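Ofchtiv-allosamidin (Ostrinia furnacalis, PDB 6JMB) probably hydrolyses the beta-1,4 linkages of chitin as an insect group IV chitinase of glycoside hydrolase family 18, and binds the inhibitor allosamidin. Local coordinates at residues Asp3-Cys8 / Leu32-Val37; Leu121-Glu126 / Leu159-Ala164; Ser201-Asn206 / Tyr316-Phe321; Val247-Arg252 / Pro362-Ile367. All coordinates share one frame; numbering follows the deposited sequence.

Contact 1 (Asp3-Cys8 / Leu32-Val37); sequences DKIVVC and LCTHLV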
loop_
_atom_site.group_PDB
_atom_site.type_symbol
_atom_site.label_atom_id
_atom_site.label_comp_id
_atom_site.label_asym_id
_atom_site.label_seq_id
_atom_site.Cartn_x
_atom_site.Cartn_y
_atom_site.Cartn_z
ATOM N N ASP A 3 2.182 -18.110 -10.877
ATOM C CA ASP A 3 3.200 -17.068 -10.880
ATOM C C ASP A 3 2.669 -15.683 -10.506
ATOM O O ASP A 3 3.368 -14.923 -9.841
ATOM C CB ASP A 3 3.926 -17.010 -12.224
ATOM C CG ASP A 3 4.802 -15.780 -12.358
ATOM O OD1 ASP A 3 5.919 -15.766 -11.792
ATOM O OD2 ASP A 3 4.360 -14.819 -13.022
ATOM N N LYS A 4 1.451 -15.347 -10.934
ATOM C CA LYS A 4 0.831 -14.107 -10.475
ATOM C C LYS A 4 0.626 -14.171 -8.968
ATOM O O LYS A 4 0.264 -15.215 -8.416
ATOM C CB LYS A 4 -0.527 -13.900 -11.149
ATOM C CG LYS A 4 -0.491 -13.715 -12.664
ATOM C CD LYS A 4 0.514 -12.665 -13.093
ATOM C CE LYS A 4 0.354 -12.319 -14.565
ATOM N NZ LYS A 4 1.634 -11.841 -15.147
ATOM N N ILE A 5 0.867 -13.048 -8.290
ATOM C CA ILE A 5 0.754 -13.005 -6.838
ATOM C C ILE A 5 -0.199 -11.898 -6.408
ATOM O O ILE A 5 -0.456 -10.934 -7.136
ATOM C CB ILE A 5 2.121 -12.877 -6.122
ATOM C CG1 ILE A 5 2.803 -11.550 -6.462
ATOM C CG2 ILE A 5 3.019 -14.075 -6.455
ATOM C CD1 ILE A 5 4.111 -11.341 -5.713
ATOM N N VAL A 6 -0.748 -12.070 -5.211
ATOM C CA VAL A 6 -1.635 -11.099 -4.587
ATOM C C VAL A 6 -1.055 -10.830 -3.207
ATOM O O VAL A 6 -1.065 -11.714 -2.343
ATOM C CB VAL A 6 -3.079 -11.614 -4.490
ATOM C CG1 VAL A 6 -3.955 -10.600 -3.788
ATOM C CG2 VAL A 6 -3.629 -11.909 -5.876
ATOM N N VAL A 7 -0.536 -9.626 -3.004
ATOM C CA VAL A 7 0.165 -9.258 -1.776
ATOM C C VAL A 7 -0.791 -8.420 -0.935
ATOM O O VAL A 7 -1.089 -7.267 -1.278
ATOM C CB VAL A 7 1.465 -8.500 -2.086
ATOM C CG1 VAL A 7 2.192 -8.114 -0.798
ATOM C CG2 VAL A 7 2.370 -9.338 -2.986
ATOM N N CYS A 8 -1.284 -8.993 0.160
ATOM C CA CYS A 8 -2.281 -8.347 1.008
ATOM C C CYS A 8 -1.605 -7.782 2.246
ATOM O O CYS A 8 -1.091 -8.547 3.065
ATOM C CB CYS A 8 -3.314 -9.366 1.479
ATOM S SG CYS A 8 -4.304 -10.125 0.183
ATOM N N LEU A 32 -7.480 -15.765 -0.356
ATOM C CA LEU A 32 -7.612 -14.653 -1.281
ATOM C C LEU A 32 -6.312 -13.888 -1.457
ATOM O O LEU A 32 -6.286 -12.886 -2.177
ATOM C CB LEU A 32 -8.731 -13.712 -0.829
ATOM C CG LEU A 32 -10.148 -14.276 -0.949
ATOM C CD1 LEU A 32 -11.176 -13.274 -0.427
ATOM C CD2 LEU A 32 -10.446 -14.661 -2.393
ATOM N N CYS A 33 -5.241 -14.336 -0.811
ATOM C CA CYS A 33 -3.920 -13.745 -0.939
ATOM C C CYS A 33 -2.914 -14.861 -1.164
ATOM O O CYS A 33 -3.125 -15.997 -0.727
ATOM C CB CYS A 33 -3.538 -13.027 0.358
ATOM S SG CYS A 33 -4.817 -11.924 0.982
ATOM N N THR A 34 -1.818 -14.541 -1.853
ATOM C CA THR A 34 -0.664 -15.432 -1.875
ATOM C C THR A 34 0.388 -15.026 -0.860
ATOM O O THR A 34 1.134 -15.880 -0.369
ATOM C CB THR A 34 -0.018 -15.481 -3.266
ATOM O OG1 THR A 34 0.425 -14.174 -3.641
ATOM C CG2 THR A 34 -1.011 -15.985 -4.296
ATOM N N HIS A 35 0.441 -13.740 -0.532
ATOM C CA HIS A 35 1.358 -13.192 0.449
ATOM C C HIS A 35 0.553 -12.275 1.349
ATOM O O HIS A 35 -0.220 -11.447 0.857
ATOM C CB HIS A 35 2.469 -12.395 -0.242
ATOM C CG HIS A 35 3.326 -13.229 -1.141
ATOM N ND1 HIS A 35 2.858 -13.778 -2.316
ATOM C CD2 HIS A 35 4.616 -13.621 -1.029
ATOM C CE1 HIS A 35 3.825 -14.473 -2.888
ATOM N NE2 HIS A 35 4.902 -14.396 -2.127
ATOM N N LEU A 36 0.685 -12.456 2.656
ATOM C CA LEU A 36 -0.019 -11.640 3.638
ATOM C C LEU A 36 1.022 -10.968 4.518
ATOM O O LEU A 36 1.947 -11.632 5.000
ATOM C CB LEU A 36 -0.983 -12.496 4.475
ATOM C CG LEU A 36 -2.432 -12.435 3.974
ATOM C CD1 LEU A 36 -3.228 -13.672 4.369
ATOM C CD2 LEU A 36 -3.096 -11.175 4.528
ATOM N N VAL A 37 0.899 -9.655 4.700
ATOM C CA VAL A 37 1.950 -8.854 5.322
ATOM C C VAL A 37 1.408 -8.175 6.575
ATOM O O VAL A 37 0.418 -7.436 6.512
ATOM C CB VAL A 37 2.535 -7.825 4.342
ATOM C CG1 VAL A 37 3.764 -7.182 4.950
ATOM C CG2 VAL A 37 2.878 -8.490 3.008
#
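C8 and C33 are joined by a disulfide beside the pairing of strands 5-8 and 35-37, the first two parallel strands of the family 18 TIM barrel. From C8, CB rests 3.6 Å from L36 CD2, and SG turns to C33, anti to its own carbonyl carbon (chi1 -63°). C8 SG bonds to C33 SG at 2.0 Å, with a disulfide torsion of -94°. The bond pins the residues leading into the second strand onto the first. Backbone bonds complete the pairing: C8 N gives to H35 O, and V37 N to C8 O. Where the second strand begins, V6 O is gripped twice, by T34 N on a lone pair in the carbonyl plane and by H35 N from a tilted position. On the other face from C8 and L36, V7 CG1 meets V37 CG2 at 3.9 Å, and I5 CG2 lies 3.7 Å from H35 CE1. Y187 of strand 187-190 meets the H35 ring edge-to-face inside the barrel, while V6 packs outward on helix 362-373. T34 OG1 accepts from V6 N at 2.9 Å and is also hydrogen-bonded, at 2.8 Å, to H35 ND1, in the plane of the imidazole, which helps fix the ring's rotation.

Contact 2 (Leu121-Glu126 / Leu159-Ala164); sequences LDVDWE and LLLTVA. With AMI (allosamizoline), chain C.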
loop_
_atom_site.group_PDB
_atom_site.type_symbol
_atom_site.label_atom_id
_atom_site.label_comp_id
_atom_site.label_asym_id
_atom_site.label_seq_id
_atom_site.Cartn_x
_atom_site.Cartn_y
_atom_site.Cartn_z
ATOM N N LEU A 121 10.613 -10.661 5.332
ATOM C CA LEU A 121 10.557 -9.273 5.761
ATOM C C LEU A 121 10.211 -8.389 4.573
ATOM O O LEU A 121 10.771 -8.551 3.484
ATOM C CB LEU A 121 11.925 -8.834 6.304
ATOM C CG LEU A 121 12.052 -7.374 6.748
ATOM C CD1 LEU A 121 11.230 -7.119 8.002
ATOM C CD2 LEU A 121 13.510 -6.996 6.973
ATOM N N ASP A 122 9.298 -7.450 4.793
ATOM C CA ASP A 122 9.006 -6.385 3.847
ATOM C C ASP A 122 9.531 -5.088 4.444
ATOM O O ASP A 122 9.232 -4.770 5.600
ATOM C CB ASP A 122 7.494 -6.284 3.626
ATOM C CG ASP A 122 7.120 -5.207 2.635
ATOM O OD1 ASP A 122 7.686 -5.187 1.520
ATOM O OD2 ASP A 122 6.251 -4.373 2.968
ATOM N N VAL A 123 10.328 -4.351 3.678
ATOM C CA VAL A 123 10.910 -3.098 4.150
ATOM C C VAL A 123 10.132 -1.938 3.544
ATOM O O VAL A 123 10.073 -1.793 2.313
ATOM C CB VAL A 123 12.406 -3.003 3.818
ATOM C CG1 VAL A 123 12.989 -1.727 4.409
ATOM C CG2 VAL A 123 13.145 -4.223 4.357
ATOM N N ASP A 124 9.523 -1.125 4.409
ATOM C CA ASP A 124 8.724 0.034 4.021
ATOM C C ASP A 124 9.276 1.290 4.694
ATOM O O ASP A 124 8.592 1.938 5.492
ATOM C CB ASP A 124 7.258 -0.215 4.405
ATOM C CG ASP A 124 6.340 0.936 4.044
ATOM O OD1 ASP A 124 6.654 1.703 3.113
ATOM O OD2 ASP A 124 5.287 1.067 4.696
ATOM N N TRP A 125 10.527 1.630 4.397
ATOM C CA TRP A 125 11.134 2.854 4.901
ATOM C C TRP A 125 10.587 4.024 4.093
ATOM O O TRP A 125 10.777 4.081 2.873
ATOM C CB TRP A 125 12.649 2.724 4.738
ATOM C CG TRP A 125 13.507 3.950 4.972
ATOM C CD1 TRP A 125 13.117 5.205 5.368
ATOM C CD2 TRP A 125 14.926 4.001 4.818
ATOM N NE1 TRP A 125 14.220 6.032 5.466
ATOM C CE2 TRP A 125 15.338 5.317 5.125
ATOM C CE3 TRP A 125 15.891 3.060 4.445
ATOM C CZ2 TRP A 125 16.679 5.711 5.073
ATOM C CZ3 TRP A 125 17.222 3.448 4.397
ATOM C CH2 TRP A 125 17.602 4.769 4.700
ATOM N N GLU A 126 9.912 4.958 4.761
ATOM C CA GLU A 126 9.275 6.092 4.085
ATOM C C GLU A 126 9.927 7.397 4.548
ATOM O O GLU A 126 9.478 8.008 5.522
ATOM C CB GLU A 126 7.751 6.065 4.322
ATOM C CG GLU A 126 7.135 4.735 3.872
ATOM C CD GLU A 126 5.639 4.769 3.637
ATOM O OE1 GLU A 126 4.983 5.791 3.918
ATOM O OE2 GLU A 126 5.112 3.749 3.141
ATOM N N LEU A 159 14.355 -17.312 3.447
ATOM C CA LEU A 159 13.367 -16.289 3.757
ATOM C C LEU A 159 13.213 -15.299 2.607
ATOM O O LEU A 159 14.143 -15.062 1.832
ATOM C CB LEU A 159 13.783 -15.539 5.022
ATOM C CG LEU A 159 13.720 -16.386 6.296
ATOM C CD1 LEU A 159 14.424 -15.666 7.425
ATOM C CD2 LEU A 159 12.275 -16.697 6.671
ATOM N N LEU A 160 12.018 -14.720 2.512
ATOM C CA LEU A 160 11.724 -13.714 1.502
ATOM C C LEU A 160 12.164 -12.335 1.979
ATOM O O LEU A 160 12.177 -12.042 3.177
ATOM C CB LEU A 160 10.220 -13.674 1.225
ATOM C CG LEU A 160 9.614 -14.935 0.607
ATOM C CD1 LEU A 160 8.096 -14.848 0.603
ATOM C CD2 LEU A 160 10.142 -15.131 -0.801
ATOM N N LEU A 161 12.529 -11.488 1.019
ATOM C CA LEU A 161 12.841 -10.085 1.270
ATOM C C LEU A 161 12.138 -9.260 0.207
ATOM O O LEU A 161 12.400 -9.434 -0.988
ATOM C CB LEU A 161 14.354 -9.830 1.205
ATOM C CG LEU A 161 14.763 -8.364 1.386
ATOM C CD1 LEU A 161 14.395 -7.858 2.776
ATOM C CD2 LEU A 161 16.256 -8.191 1.124
ATOM N N THR A 162 11.247 -8.371 0.632
ATOM C CA THR A 162 10.512 -7.512 -0.289
ATOM C C THR A 162 10.610 -6.071 0.181
ATOM O O THR A 162 11.049 -5.791 1.299
ATOM C CB THR A 162 9.038 -7.933 -0.385
ATOM O OG1 THR A 162 8.389 -7.704 0.874
ATOM C CG2 THR A 162 8.926 -9.405 -0.744
ATOM N N VAL A 163 10.220 -5.144 -0.698
ATOM C CA VAL A 163 10.139 -3.735 -0.345
ATOM C C VAL A 163 8.818 -3.164 -0.830
ATOM O O VAL A 163 8.175 -3.696 -1.738
ATOM C CB VAL A 163 11.309 -2.902 -0.917
ATOM C CG1 VAL A 163 12.638 -3.322 -0.286
ATOM C CG2 VAL A 163 11.346 -3.008 -2.447
ATOM N N ALA A 164 8.419 -2.069 -0.194
ATOM C CA ALA A 164 7.362 -1.193 -0.680
ATOM C C ALA A 164 8.012 0.144 -0.980
ATOM O O ALA A 164 8.793 0.647 -0.166
ATOM C CB ALA A 164 6.282 -1.001 0.382
HETATM C C1 AMI C . 1.098 3.022 2.676
HETATM C C2 AMI C . 2.162 2.961 3.845
HETATM C C3 AMI C . 1.364 2.980 5.051
HETATM C C4 AMI C . 0.088 3.838 4.674
HETATM C C5 AMI C . -0.263 3.250 3.390
HETATM C C6 AMI C . -1.234 4.148 2.539
HETATM C C7 AMI C . 2.193 1.092 2.663
HETATM C C8 AMI C . 3.802 -0.875 2.814
HETATM C C9 AMI C . 1.891 -0.913 1.107
HETATM N N2 AMI C . 2.818 1.844 3.669
HETATM N N7 AMI C . 2.634 -0.230 2.199
HETATM O O3 AMI C . 2.113 3.511 6.144
HETATM O O4 AMI C . -1.026 3.672 5.541
HETATM O O6 AMI C . -0.661 5.433 2.412
HETATM O O7 AMI C . 1.111 1.697 2.098
HETATM O O HOH W 1 10.586 2.712 0.526
#
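L121-D124 runs parallel to L160-A164, the two strand axes 4.4 Å apart and 22° from alignment, with backbone hydrogen bonds from L121 N to L160 O at one end through to A164 N to V123 O at the other. Toward the barrel interior, T162 OG1 sits between its backbone N and carbonyl carbon (chi1 66°), which aims it at D122 OD1; it donates there at 2.7 Å, on the anti side and 27° out of the carboxylate plane. D122 OD2 is hydrogen-bonded to Y9 OH, so each carboxylate oxygen has a partner. The opposite face is apolar: L161 CD1 lies 4.2 Å from V123 CG2, and V163 CG1 touches V123 CB. The two strands belong to the beta-alpha-beta unit whose crossover is helix 138-154, which packs on L121 and L161. The signature DxxDxDxE of family 18 runs along the first strand and into the loop after it, ending in D122, D124 and E126. At the strand ends allosamizoline is held: D124 OD2 lies 2.8 Å and E126 OE2 3.0 Å from its N2, while A164 CB packs 3.5 Å from its methyl C8. Past the last direct bond, a water donates to W125 O at 2.7 Å and to A164 O at 2.8 Å.

Contact 3 (Ser201-Asn206 / Tyr316-Phe321); sequences SVTGHN and YNWVSF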
loop_
_atom_site.group_PDB
_atom_site.type_symbol
_atom_site.label_atom_id
_atom_site.label_comp_id
_atom_site.label_asym_id
_atom_site.label_seq_id
_atom_site.Cartn_x
_atom_site.Cartn_y
_atom_site.Cartn_z
ATOM N N SER A 201 -3.988 21.359 -3.440
ATOM C CA SER A 201 -4.810 22.562 -3.509
ATOM C C SER A 201 -6.106 22.346 -4.275
ATOM O O SER A 201 -6.988 23.212 -4.232
ATOM C CB SER A 201 -4.024 23.694 -4.168
ATOM O OG SER A 201 -3.731 23.371 -5.514
ATOM N N VAL A 202 -6.236 21.216 -4.972
ATOM C CA VAL A 202 -7.411 20.886 -5.767
ATOM C C VAL A 202 -7.729 19.418 -5.527
ATOM O O VAL A 202 -6.878 18.640 -5.090
ATOM C CB VAL A 202 -7.170 21.126 -7.277
ATOM C CG1 VAL A 202 -6.905 22.614 -7.561
ATOM C CG2 VAL A 202 -5.995 20.287 -7.777
ATOM N N THR A 203 -8.971 19.042 -5.819
ATOM C CA THR A 203 -9.348 17.633 -5.776
ATOM C C THR A 203 -8.556 16.850 -6.815
ATOM O O THR A 203 -8.134 17.382 -7.844
ATOM C CB THR A 203 -10.842 17.472 -6.064
ATOM O OG1 THR A 203 -11.137 18.011 -7.362
ATOM C CG2 THR A 203 -11.682 18.186 -5.008
ATOM N N GLY A 204 -8.347 15.573 -6.531
ATOM C CA GLY A 204 -7.619 14.713 -7.445
ATOM C C GLY A 204 -7.814 13.276 -7.023
ATOM O O GLY A 204 -8.285 12.987 -5.918
ATOM N N HIS A 205 -7.453 12.375 -7.923
ATOM C CA HIS A 205 -7.699 10.963 -7.689
ATOM C C HIS A 205 -6.583 10.333 -6.873
ATOM O O HIS A 205 -5.401 10.653 -7.039
ATOM C CB HIS A 205 -7.874 10.210 -9.006
ATOM C CG HIS A 205 -9.004 10.725 -9.840
ATOM N ND1 HIS A 205 -10.306 10.772 -9.391
ATOM C CD2 HIS A 205 -9.022 11.225 -11.099
ATOM C CE1 HIS A 205 -11.078 11.272 -10.340
ATOM N NE2 HIS A 205 -10.323 11.552 -11.387
ATOM N N ASN A 206 -6.979 9.422 -5.995
ATOM C CA ASN A 206 -6.024 8.688 -5.179
ATOM C C ASN A 206 -5.160 7.781 -6.047
ATOM O O ASN A 206 -3.952 7.648 -5.810
ATOM C CB ASN A 206 -6.824 7.885 -4.151
ATOM C CG ASN A 206 -5.962 7.179 -3.130
ATOM O OD1 ASN A 206 -4.905 7.666 -2.723
ATOM N ND2 ASN A 206 -6.436 6.026 -2.679
ATOM N N TYR A 316 -20.376 20.056 -0.025
ATOM C CA TYR A 316 -18.949 20.334 0.117
ATOM C C TYR A 316 -18.072 19.089 -0.014
ATOM O O TYR A 316 -16.861 19.223 -0.218
ATOM C CB TYR A 316 -18.673 21.063 1.435
ATOM C CG TYR A 316 -18.932 22.548 1.337
ATOM C CD1 TYR A 316 -17.968 23.396 0.821
ATOM C CD2 TYR A 316 -20.143 23.096 1.741
ATOM C CE1 TYR A 316 -18.186 24.749 0.709
ATOM C CE2 TYR A 316 -20.375 24.459 1.633
ATOM C CZ TYR A 316 -19.385 25.278 1.119
ATOM O OH TYR A 316 -19.586 26.635 0.999
ATOM N N ASN A 317 -18.638 17.889 0.095
ATOM C CA ASN A 317 -17.829 16.674 0.090
ATOM C C ASN A 317 -17.444 16.285 -1.327
ATOM O O ASN A 317 -18.295 16.253 -2.221
ATOM C CB ASN A 317 -18.627 15.513 0.668
ATOM C CG ASN A 317 -19.009 15.733 2.087
ATOM O OD1 ASN A 317 -18.167 15.679 2.979
ATOM N ND2 ASN A 317 -20.293 15.990 2.319
ATOM N N TRP A 318 -16.172 15.945 -1.521
ATOM C CA TRP A 318 -15.703 15.349 -2.761
ATOM C C TRP A 318 -14.777 14.204 -2.377
ATOM O O TRP A 318 -13.854 14.392 -1.581
ATOM C CB TRP A 318 -14.967 16.394 -3.601
ATOM C CG TRP A 318 -14.677 15.992 -5.006
ATOM C CD1 TRP A 318 -15.376 16.363 -6.131
ATOM C CD2 TRP A 318 -13.578 15.194 -5.465
ATOM N NE1 TRP A 318 -14.787 15.827 -7.248
ATOM C CE2 TRP A 318 -13.683 15.106 -6.869
ATOM C CE3 TRP A 318 -12.521 14.536 -4.822
ATOM C CZ2 TRP A 318 -12.774 14.381 -7.643
ATOM C CZ3 TRP A 318 -11.613 13.821 -5.592
ATOM C CH2 TRP A 318 -11.748 13.751 -6.990
ATOM N N VAL A 319 -15.033 13.017 -2.918
ATOM C CA VAL A 319 -14.344 11.800 -2.502
ATOM C C VAL A 319 -13.826 11.073 -3.736
ATOM O O VAL A 319 -14.592 10.787 -4.662
ATOM C CB VAL A 319 -15.284 10.879 -1.700
ATOM C CG1 VAL A 319 -14.583 9.569 -1.335
ATOM C CG2 VAL A 319 -15.783 11.576 -0.450
ATOM N N SER A 320 -12.531 10.771 -3.745
ATOM C CA SER A 320 -11.948 9.857 -4.717
ATOM C C SER A 320 -11.900 8.468 -4.093
ATOM O O SER A 320 -11.506 8.323 -2.933
ATOM C CB SER A 320 -10.526 10.307 -5.039
ATOM O OG SER A 320 -9.760 9.236 -5.549
ATOM N N PHE A 321 -12.308 7.451 -4.849
ATOM C CA PHE A 321 -12.271 6.087 -4.332
ATOM C C PHE A 321 -12.065 5.117 -5.486
ATOM O O PHE A 321 -11.967 5.513 -6.649
ATOM C CB PHE A 321 -13.519 5.759 -3.499
ATOM C CG PHE A 321 -14.799 5.699 -4.292
ATOM C CD1 PHE A 321 -15.381 6.848 -4.804
ATOM C CD2 PHE A 321 -15.436 4.482 -4.503
ATOM C CE1 PHE A 321 -16.571 6.782 -5.523
ATOM C CE2 PHE A 321 -16.629 4.414 -5.210
ATOM C CZ PHE A 321 -17.193 5.563 -5.724
HETATM O O HOH W 2 -10.857 8.419 -7.879
#
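The indole of W318 carries T203 on one face, with T203 CB 3.5 Å from the centroid of the six-membered ring and only 9° off its normal, a CH-pi contact; the methyl CG2 sits beside it over CD2. At the rim of the ring, G204 O lies 3.4 Å from W318 CZ3, and H205 ND1 comes near CH2. F254 and Y311 also meet this indole, whose NE1 is bonded to N262 O. An alanine in place of W318 would probably strip T203 of its aromatic platform and leave N262 O without its indole donor. Beyond the ring, S320 OG stands anti to its backbone N (chi1 158°) and accepts from N206 N at 2.8 Å along a nearly straight bond. A water joins S320 OG, 2.7 Å away, to H205 ND1 at 2.9 Å, and the other imidazole nitrogen is tied to D304. The contact joins the long loop after the sixth barrel strand to the insertion between the seventh and eighth, consistent with the alpha+beta insertion domain of many family 18 chitinases. Because S320 holds the backbone of N206, whose OD1 accepts from D194 N, the contact is likely to help steady a residue of the allosamizoline pocket.

Contact 4 (Val247-Arg252 / Pro362-Ile367); sequences VPFYGR and PLLNTI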
loop_
_atom_site.group_PDB
_atom_site.type_symbol
_atom_site.label_atom_id
_atom_site.label_comp_id
_atom_site.label_asym_id
_atom_site.label_seq_id
_atom_site.Cartn_x
_atom_site.Cartn_y
_atom_site.Cartn_z
ATOM N N VAL A 247 -2.616 -1.257 -5.322
ATOM C CA VAL A 247 -3.961 -0.690 -5.459
ATOM C C VAL A 247 -4.500 -0.364 -4.076
ATOM O O VAL A 247 -4.148 -1.005 -3.076
ATOM C CB VAL A 247 -4.932 -1.656 -6.180
ATOM C CG1 VAL A 247 -4.427 -1.980 -7.583
ATOM C CG2 VAL A 247 -5.135 -2.936 -5.364
ATOM N N PRO A 248 -5.356 0.659 -3.991
ATOM C CA PRO A 248 -5.891 1.068 -2.684
ATOM C C PRO A 248 -7.279 0.511 -2.400
ATOM O O PRO A 248 -8.142 0.492 -3.283
ATOM C CB PRO A 248 -5.957 2.592 -2.817
ATOM C CG PRO A 248 -6.320 2.793 -4.280
ATOM C CD PRO A 248 -5.676 1.643 -5.050
ATOM N N PHE A 249 -7.517 0.090 -1.158
ATOM C CA PHE A 249 -8.843 -0.283 -0.683
ATOM C C PHE A 249 -9.468 0.835 0.143
ATOM O O PHE A 249 -10.347 0.583 0.976
ATOM C CB PHE A 249 -8.789 -1.573 0.142
ATOM C CG PHE A 249 -8.679 -2.842 -0.669
ATOM C CD1 PHE A 249 -8.292 -2.842 -2.007
ATOM C CD2 PHE A 249 -8.978 -4.051 -0.067
ATOM C CE1 PHE A 249 -8.198 -4.039 -2.721
ATOM C CE2 PHE A 249 -8.889 -5.246 -0.769
ATOM C CZ PHE A 249 -8.503 -5.244 -2.101
ATOM N N TYR A 250 -9.000 2.059 -0.052
ATOM C CA TYR A 250 -9.500 3.227 0.647
ATOM C C TYR A 250 -9.563 4.355 -0.368
ATOM O O TYR A 250 -8.959 4.284 -1.445
ATOM C CB TYR A 250 -8.572 3.626 1.812
ATOM C CG TYR A 250 -7.183 3.981 1.327
ATOM C CD1 TYR A 250 -6.247 2.984 1.060
ATOM C CD2 TYR A 250 -6.815 5.299 1.108
ATOM C CE1 TYR A 250 -4.993 3.289 0.585
ATOM C CE2 TYR A 250 -5.549 5.617 0.633
ATOM C CZ TYR A 250 -4.643 4.600 0.375
ATOM O OH TYR A 250 -3.379 4.888 -0.097
ATOM N N GLY A 251 -10.309 5.399 -0.011
ATOM C CA GLY A 251 -10.381 6.607 -0.798
ATOM C C GLY A 251 -9.901 7.796 0.016
ATOM O O GLY A 251 -9.613 7.685 1.214
ATOM N N ARG A 252 -9.818 8.946 -0.649
ATOM C CA ARG A 252 -9.398 10.181 -0.000
ATOM C C ARG A 252 -10.463 11.251 -0.195
ATOM O O ARG A 252 -11.160 11.280 -1.218
ATOM C CB ARG A 252 -8.011 10.626 -0.488
ATOM C CG ARG A 252 -6.934 9.625 -0.089
ATOM C CD ARG A 252 -5.521 10.169 -0.275
ATOM N NE ARG A 252 -4.556 9.304 0.401
ATOM C CZ ARG A 252 -4.320 9.322 1.710
ATOM N NH1 ARG A 252 -4.962 10.182 2.493
ATOM N NH2 ARG A 252 -3.431 8.484 2.242
ATOM N N PRO A 362 -15.378 -7.795 -1.983
ATOM C CA PRO A 362 -15.574 -7.592 -3.431
ATOM C C PRO A 362 -14.327 -7.101 -4.143
ATOM O O PRO A 362 -14.054 -7.535 -5.268
ATOM C CB PRO A 362 -16.709 -6.561 -3.492
ATOM C CG PRO A 362 -16.620 -5.835 -2.175
ATOM C CD PRO A 362 -16.221 -6.890 -1.184
ATOM N N LEU A 363 -13.560 -6.202 -3.527
ATOM C CA LEU A 363 -12.356 -5.720 -4.191
ATOM C C LEU A 363 -11.322 -6.826 -4.315
ATOM O O LEU A 363 -10.706 -6.992 -5.377
ATOM C CB LEU A 363 -11.776 -4.532 -3.431
ATOM C CG LEU A 363 -12.689 -3.304 -3.341
ATOM C CD1 LEU A 363 -11.938 -2.158 -2.678
ATOM C CD2 LEU A 363 -13.204 -2.912 -4.726
ATOM N N LEU A 364 -11.123 -7.595 -3.243
ATOM C CA LEU A 364 -10.118 -8.648 -3.252
ATOM C C LEU A 364 -10.523 -9.795 -4.173
ATOM O O LEU A 364 -9.686 -10.334 -4.909
ATOM C CB LEU A 364 -9.870 -9.125 -1.822
ATOM C CG LEU A 364 -8.691 -10.068 -1.591
ATOM C CD1 LEU A 364 -7.411 -9.556 -2.231
ATOM C CD2 LEU A 364 -8.493 -10.262 -0.099
ATOM N N ASN A 365 -11.806 -10.171 -4.169
ATOM C CA ASN A 365 -12.271 -11.179 -5.120
ATOM C C ASN A 365 -12.096 -10.706 -6.557
ATOM O O ASN A 365 -11.717 -11.493 -7.433
ATOM C CB ASN A 365 -13.727 -11.555 -4.841
ATOM C CG ASN A 365 -13.853 -12.645 -3.800
ATOM O OD1 ASN A 365 -13.460 -13.791 -4.031
ATOM N ND2 ASN A 365 -14.404 -12.297 -2.647
ATOM N N THR A 366 -12.344 -9.419 -6.815
ATOM C CA THR A 366 -12.134 -8.884 -8.159
ATOM C C THR A 366 -10.683 -9.056 -8.595
ATOM O O THR A 366 -10.408 -9.489 -9.721
ATOM C CB THR A 366 -12.543 -7.410 -8.209
ATOM O OG1 THR A 366 -13.949 -7.298 -7.962
ATOM C CG2 THR A 366 -12.239 -6.821 -9.577
ATOM N N ILE A 367 -9.738 -8.723 -7.713
ATOM C CA ILE A 367 -8.323 -8.880 -8.040
ATOM C C ILE A 367 -8.015 -10.326 -8.402
ATOM O O ILE A 367 -7.377 -10.607 -9.427
ATOM C CB ILE A 367 -7.448 -8.391 -6.872
ATOM C CG1 ILE A 367 -7.578 -6.880 -6.715
ATOM C CG2 ILE A 367 -5.997 -8.778 -7.105
ATOM C CD1 ILE A 367 -7.033 -6.363 -5.394
#
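F249 CG lies anti to its carbonyl carbon (chi1 -78°), which swings the ring toward helix 362-373. The helix backbone sets L363 CB over one face of the phenyl ring, 3.8 Å from its centroid and displaced toward the rim, in a CH-pi contact; the matching torsion of L363 (chi1 -62°) then carries CG and CD1 along the ring, CD1 ending 3.8 Å from F249 CD1. One turn on, I367 reaches the same ring at its edge: CD1 lies in the ring plane, 3.7 Å from F249 CE1. That methyl also meets V247 CG2 tip to tip at 3.9 Å, and L364 CB touches F249 CZ. An alanine at F249 would probably open a gap beneath L363 and leave the I367 tip with little but V247 to pack on from this segment. The contact is made by apolar side chains, with no polar pair between the segments; D350 fastens the helix start through L363 N and L364 N. Next in the chain, Y250 lines the allosamizoline and glycan pockets. In this strand-to-helix packing of a TIM barrel, the last helix packs outside the barrel against strands 341-345 and 5-11, and F249 and V247 bring the seventh strand, 243-256, to its flank, with M327 of helix 324-336 against I367 and V247.

Overall arrangement
From the N terminus, contact 1 closes a short loop between the first two barrel strands, and contact 2 later closes the crossover joining the fourth and fifth. The two meet inside the barrel, where V37 packs on D122 and H35 on L160. Contacts 3 and 4 span much longer loops and cross: 201-206 reaches forward to 316-321, whereas 247-252, lying within that span, reaches on to 362-367. They touch where N206 packs against P248 and S320 O probably accepts from R252 N, tying the insertion to the seventh strand. Contact 4 returns to the start of the chain, its L364 packing on V6 and C8, so the last helix covers the first strand.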